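Long-range contacts in extracellular ligand-binding receptor (PDB 4M88), which probably binds an amino acid outside the cell membrane and passes it to an ABC transporter, as a solute-binding protein of the leucine-binding protein family: residues G15-D20 and P207-V212; L147-P152 and S180-A185; L230-A235 and T285-E290. All coordinates share one frame; numbering follows the deposited sequence.

Interaction 1: G15-D20 and P207-V212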
# COMPACT_ATOMS: atom_id res chain seq x y z
N GLY A 15 -13.55 11.82 0.95
CA GLY A 15 -13.64 11.29 -0.40
C GLY A 15 -13.64 9.78 -0.40
O GLY A 15 -13.80 9.16 0.64
N PRO A 16 -13.43 9.18 -1.58
CA PRO A 16 -13.65 7.74 -1.76
C PRO A 16 -12.64 6.86 -1.05
O PRO A 16 -12.87 5.66 -0.94
CB PRO A 16 -13.56 7.56 -3.28
CG PRO A 16 -12.76 8.70 -3.77
CD PRO A 16 -13.06 9.85 -2.84
N LEU A 17 -11.53 7.43 -0.58
CA LEU A 17 -10.56 6.65 0.17
C LEU A 17 -10.59 6.95 1.67
O LEU A 17 -9.65 6.60 2.39
CB LEU A 17 -9.14 6.88 -0.35
CG LEU A 17 -8.62 5.85 -1.35
CD1 LEU A 17 -9.51 5.86 -2.55
CD2 LEU A 17 -7.20 6.19 -1.76
N ALA A 18 -11.65 7.59 2.15
CA ALA A 18 -11.73 8.02 3.54
C ALA A 18 -11.43 6.89 4.54
O ALA A 18 -10.69 7.09 5.51
CB ALA A 18 -13.09 8.63 3.83
N ALA A 19 -12.02 5.72 4.32
CA ALA A 19 -11.84 4.60 5.25
C ALA A 19 -10.41 4.09 5.27
O ALA A 19 -9.88 3.70 6.31
CB ALA A 19 -12.80 3.48 4.93
N ASP A 20 -9.77 4.08 4.11
CA ASP A 20 -8.42 3.54 4.05
C ASP A 20 -7.41 4.53 4.62
O ASP A 20 -6.43 4.12 5.25
CB ASP A 20 -8.06 3.14 2.62
CG ASP A 20 -8.89 1.95 2.13
OD1 ASP A 20 -9.37 1.16 2.97
OD2 ASP A 20 -9.04 1.82 0.91
N PRO A 207 -7.36 1.91 -7.65
CA PRO A 207 -7.50 2.36 -6.26
C PRO A 207 -8.45 1.43 -5.54
O PRO A 207 -9.28 0.79 -6.19
CB PRO A 207 -8.12 3.75 -6.40
CG PRO A 207 -7.79 4.19 -7.79
CD PRO A 207 -7.79 2.94 -8.61
N PRO A 208 -8.35 1.36 -4.21
CA PRO A 208 -9.17 0.46 -3.40
C PRO A 208 -10.68 0.40 -3.73
O PRO A 208 -11.19 -0.71 -3.84
CB PRO A 208 -8.94 0.97 -1.98
CG PRO A 208 -7.56 1.48 -2.01
CD PRO A 208 -7.37 2.09 -3.38
N PRO A 209 -11.37 1.55 -3.89
CA PRO A 209 -12.81 1.37 -4.18
C PRO A 209 -13.07 0.74 -5.56
O PRO A 209 -14.09 0.07 -5.73
CB PRO A 209 -13.37 2.80 -4.11
CG PRO A 209 -12.19 3.69 -4.41
CD PRO A 209 -10.98 2.97 -3.86
N PHE A 210 -12.16 0.95 -6.50
CA PHE A 210 -12.27 0.34 -7.82
C PHE A 210 -12.06 -1.17 -7.75
O PHE A 210 -12.70 -1.92 -8.47
CB PHE A 210 -11.25 0.97 -8.78
CG PHE A 210 -11.30 0.39 -10.18
CD1 PHE A 210 -12.12 0.96 -11.14
CD2 PHE A 210 -10.50 -0.70 -10.52
CE1 PHE A 210 -12.16 0.44 -12.43
CE2 PHE A 210 -10.55 -1.23 -11.81
CZ PHE A 210 -11.37 -0.66 -12.77
N ILE A 211 -11.16 -1.61 -6.88
CA ILE A 211 -10.93 -3.04 -6.74
C ILE A 211 -12.20 -3.72 -6.21
O ILE A 211 -12.65 -4.73 -6.76
CB ILE A 211 -9.76 -3.32 -5.80
CG1 ILE A 211 -8.47 -2.80 -6.44
CG2 ILE A 211 -9.64 -4.81 -5.53
CD1 ILE A 211 -7.33 -2.67 -5.44
N VAL A 212 -12.78 -3.15 -5.16
CA VAL A 212 -13.99 -3.72 -4.59
C VAL A 212 -15.15 -3.71 -5.60
O VAL A 212 -15.83 -4.73 -5.80
CB VAL A 212 -14.39 -2.99 -3.30
CG1 VAL A 212 -15.67 -3.59 -2.75
CG2 VAL A 212 -13.28 -3.11 -2.26

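Interaction 2: L147-P152 and S180-A185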
# COMPACT_ATOMS: atom_id res chain seq x y z
N LEU A 147 -8.45 -6.21 -15.50
CA LEU A 147 -9.40 -5.10 -15.44
C LEU A 147 -8.70 -3.95 -14.74
O LEU A 147 -8.27 -4.11 -13.61
CB LEU A 147 -10.64 -5.50 -14.65
CG LEU A 147 -11.66 -4.40 -14.35
CD1 LEU A 147 -12.25 -3.87 -15.66
CD2 LEU A 147 -12.79 -4.93 -13.46
N TYR A 148 -8.56 -2.79 -15.39
CA TYR A 148 -7.83 -1.70 -14.73
C TYR A 148 -8.51 -0.35 -14.90
O TYR A 148 -9.17 -0.10 -15.89
CB TYR A 148 -6.36 -1.65 -15.20
CG TYR A 148 -6.17 -1.18 -16.62
CD1 TYR A 148 -5.76 0.12 -16.89
CD2 TYR A 148 -6.41 -2.03 -17.69
CE1 TYR A 148 -5.59 0.57 -18.17
CE2 TYR A 148 -6.24 -1.59 -18.99
CZ TYR A 148 -5.82 -0.29 -19.22
OH TYR A 148 -5.64 0.18 -20.50
N GLN A 149 -8.37 0.52 -13.90
CA GLN A 149 -9.03 1.81 -13.99
C GLN A 149 -8.22 2.74 -14.88
O GLN A 149 -6.98 2.72 -14.84
CB GLN A 149 -9.23 2.45 -12.62
CG GLN A 149 -10.06 3.75 -12.68
CD GLN A 149 -10.25 4.42 -11.34
OE1 GLN A 149 -10.32 3.76 -10.31
NE2 GLN A 149 -10.33 5.74 -11.34
N ASP A 150 -8.92 3.55 -15.66
CA ASP A 150 -8.32 4.51 -16.58
C ASP A 150 -7.76 5.69 -15.80
O ASP A 150 -8.37 6.76 -15.71
CB ASP A 150 -9.35 4.97 -17.61
CG ASP A 150 -8.75 5.83 -18.70
OD1 ASP A 150 -7.51 5.94 -18.76
OD2 ASP A 150 -9.53 6.39 -19.49
N LEU A 151 -6.57 5.48 -15.24
CA LEU A 151 -5.88 6.44 -14.40
C LEU A 151 -4.41 6.23 -14.77
O LEU A 151 -4.05 5.14 -15.19
CB LEU A 151 -6.09 6.05 -12.95
CG LEU A 151 -6.03 7.11 -11.86
CD1 LEU A 151 -7.08 8.15 -12.16
CD2 LEU A 151 -6.26 6.47 -10.50
N PRO A 152 -3.56 7.27 -14.61
CA PRO A 152 -2.14 7.07 -14.93
C PRO A 152 -1.48 5.87 -14.22
O PRO A 152 -0.74 5.13 -14.88
CB PRO A 152 -1.49 8.38 -14.48
CG PRO A 152 -2.57 9.40 -14.71
CD PRO A 152 -3.88 8.69 -14.39
N SER A 180 -11.40 0.57 -17.72
CA SER A 180 -12.74 0.99 -17.30
C SER A 180 -12.70 2.29 -16.51
O SER A 180 -11.75 2.56 -15.78
CB SER A 180 -13.40 -0.10 -16.44
OG SER A 180 -14.72 0.29 -16.09
N GLY A 181 -13.75 3.09 -16.67
CA GLY A 181 -13.98 4.21 -15.78
C GLY A 181 -14.42 3.68 -14.44
O GLY A 181 -14.78 2.51 -14.32
N PRO A 182 -14.41 4.53 -13.41
CA PRO A 182 -14.65 3.99 -12.07
C PRO A 182 -16.14 3.82 -11.74
O PRO A 182 -16.46 3.16 -10.75
CB PRO A 182 -14.01 5.04 -11.16
CG PRO A 182 -14.13 6.32 -11.93
CD PRO A 182 -14.03 5.95 -13.39
N ASP A 183 -17.03 4.38 -12.56
CA ASP A 183 -18.47 4.32 -12.29
C ASP A 183 -19.09 2.92 -12.47
O ASP A 183 -18.54 2.08 -13.19
CB ASP A 183 -19.21 5.35 -13.14
CG ASP A 183 -18.92 5.20 -14.62
OD1 ASP A 183 -19.81 4.70 -15.35
OD2 ASP A 183 -17.81 5.59 -15.06
N ALA A 184 -20.23 2.69 -11.82
CA ALA A 184 -20.87 1.37 -11.84
C ALA A 184 -21.24 0.92 -13.25
O ALA A 184 -21.06 -0.26 -13.60
CB ALA A 184 -22.10 1.37 -10.93
N ALA A 185 -21.75 1.84 -14.05
CA ALA A 185 -22.15 1.53 -15.43
C ALA A 185 -20.94 1.14 -16.28
O ALA A 185 -21.02 0.21 -17.09
CB ALA A 185 -22.86 2.71 -16.05

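Interaction 3: L230-A235 and T285-E290. With GOL (glycerol), chain D.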
# COMPACT_ATOMS: atom_id res chain seq x y z
N LEU A 230 -3.91 -6.58 -5.91
CA LEU A 230 -2.68 -6.17 -5.23
C LEU A 230 -2.99 -5.72 -3.81
O LEU A 230 -4.13 -5.81 -3.35
CB LEU A 230 -1.99 -5.06 -6.02
CG LEU A 230 -1.71 -5.37 -7.49
CD1 LEU A 230 -0.97 -4.21 -8.16
CD2 LEU A 230 -0.91 -6.65 -7.60
N SER A 231 -1.96 -5.21 -3.13
CA SER A 231 -2.06 -4.88 -1.70
C SER A 231 -2.91 -3.65 -1.39
O SER A 231 -2.42 -2.73 -0.74
CB SER A 231 -0.66 -4.66 -1.13
OG SER A 231 0.06 -5.86 -1.06
N TYR A 232 -4.17 -3.64 -1.80
CA TYR A 232 -5.00 -2.43 -1.60
C TYR A 232 -6.39 -2.63 -1.01
O TYR A 232 -7.14 -1.67 -0.84
CB TYR A 232 -5.08 -1.64 -2.91
CG TYR A 232 -3.69 -1.25 -3.35
CD1 TYR A 232 -2.93 -0.38 -2.59
CD2 TYR A 232 -3.13 -1.81 -4.49
CE1 TYR A 232 -1.65 -0.04 -2.97
CE2 TYR A 232 -1.84 -1.47 -4.88
CZ TYR A 232 -1.11 -0.59 -4.11
OH TYR A 232 0.17 -0.25 -4.49
N VAL A 233 -6.74 -3.88 -0.71
CA VAL A 233 -8.04 -4.17 -0.11
C VAL A 233 -7.86 -5.23 0.98
O VAL A 233 -6.87 -5.96 0.97
CB VAL A 233 -9.05 -4.68 -1.15
CG1 VAL A 233 -9.41 -3.59 -2.12
CG2 VAL A 233 -8.51 -5.89 -1.88
N SER A 234 -8.80 -5.28 1.92
CA SER A 234 -8.81 -6.34 2.93
C SER A 234 -9.83 -7.38 2.50
O SER A 234 -10.75 -7.08 1.74
CB SER A 234 -9.16 -5.79 4.32
OG SER A 234 -10.53 -5.40 4.39
N ALA A 235 -9.66 -8.62 2.96
CA ALA A 235 -10.65 -9.65 2.67
C ALA A 235 -12.00 -9.24 3.23
O ALA A 235 -13.05 -9.54 2.65
CB ALA A 235 -10.22 -10.99 3.23
N THR A 285 -6.72 -4.36 9.61
CA THR A 285 -6.52 -4.34 8.16
C THR A 285 -5.05 -4.12 7.79
O THR A 285 -4.23 -3.72 8.62
CB THR A 285 -7.32 -3.23 7.48
OG1 THR A 285 -6.73 -1.96 7.77
CG2 THR A 285 -8.75 -3.24 7.95
N GLU A 286 -4.75 -4.37 6.51
CA GLU A 286 -3.41 -4.18 5.97
C GLU A 286 -3.01 -2.70 6.00
O GLU A 286 -1.84 -2.37 6.17
CB GLU A 286 -3.37 -4.71 4.53
CG GLU A 286 -3.57 -6.23 4.42
CD GLU A 286 -5.03 -6.66 4.43
OE1 GLU A 286 -5.92 -5.82 4.69
OE2 GLU A 286 -5.29 -7.86 4.17
N PHE A 287 -3.97 -1.80 5.84
CA PHE A 287 -3.64 -0.37 5.90
C PHE A 287 -3.25 0.08 7.31
O PHE A 287 -2.37 0.92 7.47
CB PHE A 287 -4.75 0.49 5.33
CG PHE A 287 -4.78 0.50 3.83
CD1 PHE A 287 -3.60 0.68 3.11
CD2 PHE A 287 -5.95 0.27 3.14
CE1 PHE A 287 -3.60 0.66 1.72
CE2 PHE A 287 -5.97 0.26 1.75
CZ PHE A 287 -4.79 0.45 1.04
N GLN A 288 -3.91 -0.47 8.32
CA GLN A 288 -3.48 -0.19 9.70
C GLN A 288 -2.05 -0.67 9.90
O GLN A 288 -1.23 0.04 10.48
CB GLN A 288 -4.42 -0.87 10.70
CG GLN A 288 -5.79 -0.19 10.73
CD GLN A 288 -6.84 -1.01 11.41
OE1 GLN A 288 -6.68 -2.21 11.61
NE2 GLN A 288 -7.96 -0.37 11.77
N LEU A 289 -1.74 -1.86 9.43
CA LEU A 289 -0.39 -2.40 9.62
C LEU A 289 0.63 -1.59 8.83
O LEU A 289 1.73 -1.35 9.30
CB LEU A 289 -0.33 -3.89 9.25
CG LEU A 289 1.05 -4.54 9.34
CD1 LEU A 289 1.64 -4.37 10.74
CD2 LEU A 289 0.95 -6.01 9.01
N GLU A 290 0.25 -1.15 7.63
CA GLU A 290 1.13 -0.33 6.81
C GLU A 290 1.44 0.99 7.50
O GLU A 290 2.58 1.46 7.46
CB GLU A 290 0.49 -0.05 5.44
CG GLU A 290 1.40 0.70 4.48
CD GLU A 290 1.11 0.38 3.02
OE1 GLU A 290 0.03 -0.20 2.72
OE2 GLU A 290 1.97 0.70 2.17
C1 GOL D . -6.24 -10.24 6.33
O1 GOL D . -6.21 -10.64 7.68
C2 GOL D . -7.37 -9.23 6.10
O2 GOL D . -7.50 -9.05 4.70
C3 GOL D . -8.69 -9.75 6.68
O3 GOL D . -9.73 -8.81 6.44

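Interaction 1: G15-D20 and P207-V212
L17 and D20 reach P209 and P208 between the two lobes expected of a periplasmic binding protein fold. L17 and D20 stand at the start of helix 18-37, which follows strand 4-11 of the five-stranded parallel sheet. The prolines form the first turn of helix 208-220, which follows strand 201-205 of the mixed sheet. The closest apolar pair is L17 CD1 on P209 CD at 3.5 Å, tighter than usual carbon packing. The two side chains cross at about a right angle. L17 CG sits off a staggered position (chi1 -96°), consistent with a tight fit against P209. P16 packs beside this pair, its CB 4.3 Å from P209 CG. F55 touches both P16 and L17.

Further along, the carboxylate of D20 meets the ring of P208. OD2 of D20 faces this ring, while OD1 accepts a hydrogen bond from Q237 NE2, which helps fix the rotation of the group.

The backbones set these groups in place. G15 to A18 is a type I turn, closed by A18 N to G15 O at 3.1 Å. The phi and psi of G15 would jam a side chain against the preceding carbonyl. P207 is the N-cap of the other helix. P208 and P209 lack an N-H, but the first turn of a helix does not need one. P207 O accepts from I211 N at 3.1 Å. At the D20 end, OD2 lies 3.0 Å from P208 CB and 3.3 Å from P208 CG.

Interaction 2: L147-P152 and S180-A185
Q149 and S180 pair side by side in parallel strands, their CA atoms 5.0 Å apart, and the two backbone bonds of S180 go to the residues before and after Q149: S180 N donates to Y148 O at 3.0 Å and S180 O accepts from D150 N at 3.0 Å. The same S180 O also receives a CA-H contact from Q149 CA at 3.3 Å.

The side chains of Q149 and S180 project from the same face of the sheet. Q149 CG is anti to the backbone N (chi1 -174°) and the chain runs on extended. Its amide comes to rest beside the P182 ring, with NE2 and CD each 3.8 Å from P182 CB. P207 and F210 touch Q149 from the start of helix 208-220. L147 reaches across with one branch, CD1, which lies 4.0 Å from S180 CB. A190 and I194 of helix 184-195 also touch L147. S180 OG turns to its own segment and donates to G181 O at 2.8 Å, in the carbonyl plane on a lone pair.

Both segments leave the sheet just after this pair. D150 is the centre of an inverse gamma turn, and D183 caps helix 184-195 through A186 N. Strand 143-149, helix 152-166 and strand 174-180 form a beta-alpha-beta crossover. The arrangement is that of the C-terminal strand ends in a Rossmann-like lobe, here at the outermost strand, 174-180.

Interaction 3: L230-A235 and T285-E290
F287 packs tightly against the backbone of Y232. Its CE2 lies 3.4 Å from Y232 O, which is buried and has no hydrogen-bond partner in the model. F287 CZ also meets the edge of the Y232 ring, 4.2 Å from CD1. The first torsion of F287 (chi1 -78°) puts CG beside the backbone N and sets the direction in which the ring leaves the helix toward Y232. Y232 OH is held by D125 and G106.

Helix 286-303 begins here with a capping box. Q288 N donates to T285 OG1 at 3.2 Å, and T285 N returns a bond to Q288 OE1. The facing loop, after strand 227-229, leads into helix 235-247 with S234 as its N-cap.

The looser, partly exposed side lies at E286 and A235, where a glycerol, probably from the crystallisation liquor, bridges the segments. Its O2 accepts from A235 N at 2.8 Å and donates to E286 OE2 at 2.6 Å. The bend at chi2 of E286 (83°) turns CD toward the 230-235 loop. OE1 lies 3.3 Å from S234 CB, and Q254 NE2 also bonds OE2. An alanine in place of E286 would probably leave glycerol O2 and Q254 NE2 without this acceptor and open a gap beside S234 CB.

Interactions 1 and 2 have centres 13 Å apart and are joined through the start of helix 208-220, which packs on Q149 and Y148. P207 CD lies 3.2 Å from Q149 OE1, and F210 CZ is 3.6 Å from Y148 C. Interactions 1 and 3 are 11 Å apart at their centres. D20 CG packs 3.4 Å from F287 CE2, and P208 CG lies 3.4 Å from Y232 O. Interactions 2 and 3 do not touch, with about 9 Å between nearest atoms. Interaction 1 therefore stands between them. Glycerols, probably from the crystallisation liquor, lie near P182, P209, Y232 and E286; they may mark pockets. Interactions 1 and 3 probably border the interlobe cleft, where this family binds its ligand.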